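Local coordinates for thioredoxin domain-containing protein (Vibrio parahaemolyticus, PDB 2R5S), which is of unknown function, possibly linked to protein-disulfide reduction, this chain being the tetratricopeptide-repeat part of a longer protein that also carries a thioredoxin domain, at residues Thr31-Asp34 with Glu35-Ser38; Asn73-Lys76 with Ser77-Lys81; Ser165-Arg168 with Arg169-Tyr172. All coordinates share one frame; numbering follows the deposited sequence.

Interaction 1 of 3, residues Thr31-Asp34 with Glu35-Ser38; sequences TLSD and ELQS
Ser33 is the N-cap of the short helix 34-37, and its side chain folds over the first turn to meet Leu36. With OG lying between its own backbone N and carbonyl carbon (chi1 41°), the hydroxyl faces the helix start and accepts a weak, bent capping bond from Leu36 N, OG to N 3.4 Å. The same oxygen rests against Leu36 CB at 3.2 Å. A further hydrogen bond joins Ser33 OG to Asp6, close to the N terminus, so the hydroxyl has two partners. The main chain closes the turn with a straighter bond, Gln37 N to Ser33 O at 2.8 Å, and a weak one from Ser38 N to Asp34 O follows. At the far end Glu35 O takes Ser38 OG at 3.1 Å as well as Ser38 N, both from the same face of its carbonyl plane. On the apolar side a methyl of Leu32 meets a methyl of Leu36, CD2 to CD2 3.9 Å, the two chains slanting past each other. The aliphatic part of Gln37 lies next to Leu32, its CG 4.1 Å from Leu32 CB. Both leucines press on Leu10, and Leu32 also reaches Leu9, so the loop residue Leu32 and Leu36 of the single-turn helix, which lies between helices 22-30 and 40-52, together pack on helix 9-18, the first of the chain, within a tetratricopeptide-repeat region.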
# COMPACT_ATOMS: atom_id res chain seq x y z
N THR A 31 6.09 15.43 -9.54
CA THR A 31 6.54 16.80 -9.80
C THR A 31 6.70 17.15 -11.28
O THR A 31 6.86 18.32 -11.58
CB THR A 31 7.84 17.21 -9.04
OG1 THR A 31 8.99 16.87 -9.83
CG2 THR A 31 7.91 16.54 -7.67
N LEU A 32 6.68 16.17 -12.19
CA LEU A 32 6.74 16.47 -13.64
C LEU A 32 5.47 17.20 -14.11
O LEU A 32 4.44 17.21 -13.41
CB LEU A 32 6.95 15.20 -14.48
CG LEU A 32 8.04 14.19 -14.09
CD1 LEU A 32 7.70 12.84 -14.60
CD2 LEU A 32 9.42 14.54 -14.54
N SER A 33 5.53 17.80 -15.29
CA SER A 33 4.33 18.35 -15.93
C SER A 33 3.23 17.26 -16.02
O SER A 33 3.56 16.04 -15.98
CB SER A 33 4.69 18.85 -17.34
OG SER A 33 5.60 17.92 -17.98
N ASP A 34 1.96 17.67 -16.14
CA ASP A 34 0.89 16.66 -16.27
C ASP A 34 1.02 15.94 -17.59
O ASP A 34 0.92 14.71 -17.64
CB ASP A 34 -0.48 17.27 -16.24
CG ASP A 34 -0.79 18.00 -14.94
OD1 ASP A 34 -1.52 19.03 -15.05
OD2 ASP A 34 -0.32 17.53 -13.85
N GLU A 35 1.24 16.71 -18.66
CA GLU A 35 1.62 16.14 -19.95
C GLU A 35 2.67 14.99 -19.78
O GLU A 35 2.43 13.88 -20.24
CB GLU A 35 2.14 17.21 -20.91
CG GLU A 35 1.16 18.38 -21.22
CD GLU A 35 1.49 19.66 -20.43
OE1 GLU A 35 2.50 19.67 -19.68
OE2 GLU A 35 0.74 20.66 -20.57
N LEU A 36 3.80 15.26 -19.13
CA LEU A 36 4.87 14.24 -19.05
C LEU A 36 4.45 13.12 -18.11
O LEU A 36 4.75 11.93 -18.35
CB LEU A 36 6.22 14.85 -18.67
CG LEU A 36 7.45 13.91 -18.74
CD1 LEU A 36 7.61 13.25 -20.11
CD2 LEU A 36 8.73 14.61 -18.37
N GLN A 37 3.73 13.47 -17.06
CA GLN A 37 3.09 12.44 -16.24
C GLN A 37 2.25 11.42 -17.00
O GLN A 37 2.25 10.24 -16.67
CB GLN A 37 2.32 13.03 -15.07
CG GLN A 37 3.25 13.52 -14.03
CD GLN A 37 2.59 13.88 -12.75
OE1 GLN A 37 2.63 15.03 -12.35
NE2 GLN A 37 2.00 12.91 -12.10
N SER A 38 1.61 11.84 -18.07
CA SER A 38 0.71 10.94 -18.75
C SER A 38 1.41 10.25 -19.93
O SER A 38 0.81 9.46 -20.62
CB SER A 38 -0.52 11.75 -19.23
OG SER A 38 -0.19 12.27 -20.51

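Interaction 2 of 3, residues Asn73-Lys76 with Ser77-Lys81; sequences NSYK and SLIAK
Tyr75 has CG anti to its backbone N (chi1 165°), which swings the phenol along the helix toward the next turn, while Ile79 holds CG1 beside its own N (chi1 -68°) and sends that branch back to meet it. The result is an i to i+4 CH-pi contact on one flank of helix 73-88: Ile79 CG1 stands 3.9 Å from the centroid of the Tyr75 ring, over one face and displaced toward the rim. The terminal methyl continues over the same face to the outer end of the phenol, Ile79 CD1 lying 3.6 Å from Tyr75 CZ and close to the hydroxyl oxygen as well. Ile79 thus covers the outer half of the ring with two successive carbons of one branch.

Beneath the pair, the backbone supplies the regular helical bonds. Ile79 N reaches Tyr75 O at 2.9 Å, nearly straight at the hydrogen (168°), so the two residues in side-chain contact are also joined through the main chain. Tyr75 O takes a second, weak bond from Leu78 N, whose better-directed partner is Ser74 O at 3.1 Å. Ser77 N to Asn73 O and Ala80 N to Lys76 O extend the ladder on either side. Near the helix start Ser74 OG bonds to Asp72, the residue just before the helix. Lys76, Ser77 and Ala80 occupy the exposed side, whereas Tyr75 touches Leu44 and buried Leu78 touches Ala47, joining this first part of helix 73-88 to helix 40-52 within the tetratricopeptide-repeat region.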
# COMPACT_ATOMS: atom_id res chain seq x y z
N ASN A 73 6.27 -5.43 -22.94
CA ASN A 73 6.78 -6.54 -22.16
C ASN A 73 6.74 -6.18 -20.68
O ASN A 73 6.41 -7.00 -19.83
CB ASN A 73 8.24 -6.81 -22.55
CG ASN A 73 8.54 -8.27 -22.76
OD1 ASN A 73 9.42 -8.61 -23.55
ND2 ASN A 73 7.82 -9.14 -22.06
N SER A 74 7.08 -4.95 -20.36
CA SER A 74 7.15 -4.60 -18.98
C SER A 74 5.70 -4.46 -18.45
O SER A 74 5.41 -4.93 -17.38
CB SER A 74 8.01 -3.36 -18.79
OG SER A 74 7.45 -2.24 -19.44
N TYR A 75 4.80 -3.90 -19.23
CA TYR A 75 3.38 -3.77 -18.87
C TYR A 75 2.80 -5.17 -18.62
O TYR A 75 2.22 -5.40 -17.58
CB TYR A 75 2.64 -3.15 -20.03
CG TYR A 75 1.13 -3.28 -19.98
CD1 TYR A 75 0.35 -2.38 -19.26
CD2 TYR A 75 0.50 -4.29 -20.65
CE1 TYR A 75 -1.04 -2.52 -19.19
CE2 TYR A 75 -0.85 -4.44 -20.60
CZ TYR A 75 -1.62 -3.53 -19.89
OH TYR A 75 -3.00 -3.69 -19.88
N LYS A 76 3.00 -6.10 -19.56
CA LYS A 76 2.58 -7.51 -19.36
C LYS A 76 3.02 -8.09 -18.04
O LYS A 76 2.21 -8.55 -17.27
CB LYS A 76 2.99 -8.47 -20.56
CG LYS A 76 2.13 -8.19 -21.79
CD LYS A 76 2.63 -8.71 -23.14
CE LYS A 76 2.67 -7.53 -24.12
NZ LYS A 76 2.47 -7.84 -25.55
N SER A 77 4.31 -8.06 -17.76
CA SER A 77 4.80 -8.60 -16.53
C SER A 77 4.12 -7.90 -15.32
O SER A 77 3.93 -8.54 -14.29
CB SER A 77 6.33 -8.47 -16.46
OG SER A 77 6.90 -9.48 -17.33
N LEU A 78 3.76 -6.61 -15.44
CA LEU A 78 3.15 -5.88 -14.34
C LEU A 78 1.68 -6.30 -14.11
O LEU A 78 1.18 -6.31 -12.96
CB LEU A 78 3.18 -4.35 -14.64
CG LEU A 78 4.18 -3.33 -13.99
CD1 LEU A 78 5.55 -3.94 -13.67
CD2 LEU A 78 4.30 -2.05 -14.87
N ILE A 79 0.95 -6.50 -15.21
CA ILE A 79 -0.34 -7.13 -15.15
C ILE A 79 -0.23 -8.46 -14.38
O ILE A 79 -1.00 -8.72 -13.50
CB ILE A 79 -0.81 -7.49 -16.56
CG1 ILE A 79 -1.12 -6.24 -17.39
CG2 ILE A 79 -2.06 -8.38 -16.48
CD1 ILE A 79 -1.84 -5.08 -16.69
N ALA A 80 0.79 -9.25 -14.67
CA ALA A 80 0.82 -10.61 -14.20
C ALA A 80 1.13 -10.51 -12.75
O ALA A 80 0.65 -11.31 -11.98
CB ALA A 80 1.89 -11.42 -14.92
N LYS A 81 1.97 -9.54 -12.38
CA LYS A 81 2.30 -9.32 -10.96
C LYS A 81 1.09 -8.91 -10.15
O LYS A 81 0.89 -9.44 -9.06
CB LYS A 81 3.43 -8.32 -10.78
CG LYS A 81 4.88 -9.02 -11.04
CD LYS A 81 5.97 -7.90 -10.97
CE LYS A 81 7.28 -8.53 -10.78
NZ LYS A 81 8.21 -7.42 -10.34

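Interaction 3 of 3, residues Ser165-Arg168 with Arg169-Tyr172; sequences SKYR and RQLY. With EDO (1,2-ethanediol), chain D.
Lys166 and Gln170, one turn apart on helix 162-174 of the second tetratricopeptide-repeat region, run side by side in the same direction and join at their ends. The polar link is Lys166 NZ to Gln170 OE1, 3.1 Å, with the nitrogen tilted 20° from the amide carbonyl plane; a bend at the last lysine torsion (chi4 93°) brings the ammonium to it. Main-chain bonds run alongside: Gln170 N to Lys166 O at 3.0 Å, Leu171 N to Tyr167 O at 2.8 Å and Tyr172 N to Arg168 O, whereas Arg169 N to Ser165 O is weak.

Packing around flat groups comes next. Gln170 NE2 lies 3.6 Å from Tyr167 CE1, the amide and ring planes 54° apart; the amide thus has its oxygen on Lys166 and NE2 beside the phenol. The Arg169 chain bends at chi3 and lays its guanidinium back over the preceding turn, one face covering Ser165 O and Lys166 CA.

Bonds to other parts of the chain hold three polar ends: Tyr167 OH to Glu129, Arg168 NH2 to Gly158 O and Ser165 OG to Asn161 O. Tyr167 and Leu171 both pack on Phe150 of helix 145-157, and Tyr167 and Gln170 on Trp132 of helix 124-135. A 1,2-ethanediol, probably from the crystallisation liquor, sits by the exposed Tyr172, its O2 in the plane of the ring at the edge, 3.7 Å from Tyr172 CD2.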
# COMPACT_ATOMS: atom_id res chain seq x y z
N SER A 165 -0.66 7.69 5.15
CA SER A 165 -0.90 9.07 5.55
C SER A 165 -2.28 9.36 6.15
O SER A 165 -2.41 10.23 7.01
CB SER A 165 -0.59 10.02 4.40
OG SER A 165 0.76 9.87 3.97
N LYS A 166 -3.32 8.66 5.72
CA LYS A 166 -4.63 8.98 6.30
C LYS A 166 -4.76 8.46 7.75
O LYS A 166 -5.29 9.11 8.60
CB LYS A 166 -5.78 8.52 5.39
CG LYS A 166 -6.99 7.96 6.11
CD LYS A 166 -7.94 7.29 5.13
CE LYS A 166 -8.88 6.36 5.85
NZ LYS A 166 -10.20 6.97 6.26
N TYR A 167 -4.22 7.28 8.00
CA TYR A 167 -4.21 6.71 9.33
C TYR A 167 -3.20 7.32 10.29
O TYR A 167 -3.51 7.43 11.47
CB TYR A 167 -4.10 5.19 9.24
CG TYR A 167 -5.40 4.63 8.70
CD1 TYR A 167 -6.45 4.30 9.56
CD2 TYR A 167 -5.61 4.50 7.32
CE1 TYR A 167 -7.60 3.83 9.07
CE2 TYR A 167 -6.78 4.00 6.83
CZ TYR A 167 -7.76 3.66 7.71
OH TYR A 167 -8.96 3.20 7.24
N ARG A 168 -2.04 7.74 9.80
CA ARG A 168 -1.16 8.58 10.62
C ARG A 168 -1.90 9.78 11.18
O ARG A 168 -1.78 10.08 12.36
CB ARG A 168 0.02 9.12 9.81
CG ARG A 168 1.03 8.09 9.57
CD ARG A 168 2.35 8.63 9.05
NE ARG A 168 3.19 7.48 8.64
CZ ARG A 168 3.41 7.09 7.38
NH1 ARG A 168 2.88 7.80 6.37
NH2 ARG A 168 4.20 6.02 7.13
N ARG A 169 -2.61 10.51 10.30
CA ARG A 169 -3.38 11.69 10.68
C ARG A 169 -4.48 11.31 11.65
O ARG A 169 -4.73 12.01 12.63
CB ARG A 169 -4.04 12.34 9.46
CG ARG A 169 -3.15 13.31 8.75
CD ARG A 169 -3.95 14.09 7.70
NE ARG A 169 -3.72 13.60 6.34
CZ ARG A 169 -4.58 12.88 5.61
NH1 ARG A 169 -5.78 12.56 6.09
NH2 ARG A 169 -4.23 12.50 4.40
N GLN A 170 -5.17 10.21 11.34
CA GLN A 170 -6.18 9.69 12.22
C GLN A 170 -5.65 9.51 13.61
O GLN A 170 -6.05 10.24 14.53
CB GLN A 170 -6.84 8.42 11.65
CG GLN A 170 -7.96 8.90 10.72
CD GLN A 170 -8.81 7.85 10.05
OE1 GLN A 170 -9.34 8.12 9.00
NE2 GLN A 170 -8.97 6.70 10.66
N LEU A 171 -4.69 8.60 13.75
CA LEU A 171 -4.04 8.32 15.03
C LEU A 171 -3.52 9.58 15.71
O LEU A 171 -3.73 9.78 16.88
CB LEU A 171 -2.87 7.29 14.83
CG LEU A 171 -2.04 7.07 16.12
CD1 LEU A 171 -2.99 6.30 17.05
CD2 LEU A 171 -0.74 6.31 15.99
N TYR A 172 -2.87 10.45 14.97
CA TYR A 172 -2.29 11.63 15.59
C TYR A 172 -3.38 12.46 16.23
O TYR A 172 -3.12 13.11 17.26
CB TYR A 172 -1.57 12.49 14.54
CG TYR A 172 -0.85 13.71 15.09
CD1 TYR A 172 0.46 13.60 15.62
CD2 TYR A 172 -1.42 14.96 15.07
CE1 TYR A 172 1.13 14.67 16.10
CE2 TYR A 172 -0.75 16.06 15.62
CZ TYR A 172 0.53 15.89 16.12
OH TYR A 172 1.23 16.96 16.60
C1 EDO D . -4.47 15.46 12.45
O1 EDO D . -3.73 14.23 12.47
C2 EDO D . -5.26 15.68 13.73
O2 EDO D . -4.70 16.70 14.57

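From the N terminus, interaction 1 comes first, at the start of helix 34-37, followed by interaction 2 in the first half of helix 73-88 and interaction 3 on helix 162-174 near the C terminus. Each joins residues mostly three or four apart in two adjoining segments, round a helical turn or at a helix start, so none closes a long loop, and the three follow in series without nesting or crossing. Interactions 1 and 2 share the first tetratricopeptide-repeat range, their centres about 22 Å apart; one faces helix 9-18, the other helix 40-52. Interaction 3 belongs to the second range, against helices 124-135 and 145-157, and lies across the chain's centre from interaction 2, about 33 Å between centres.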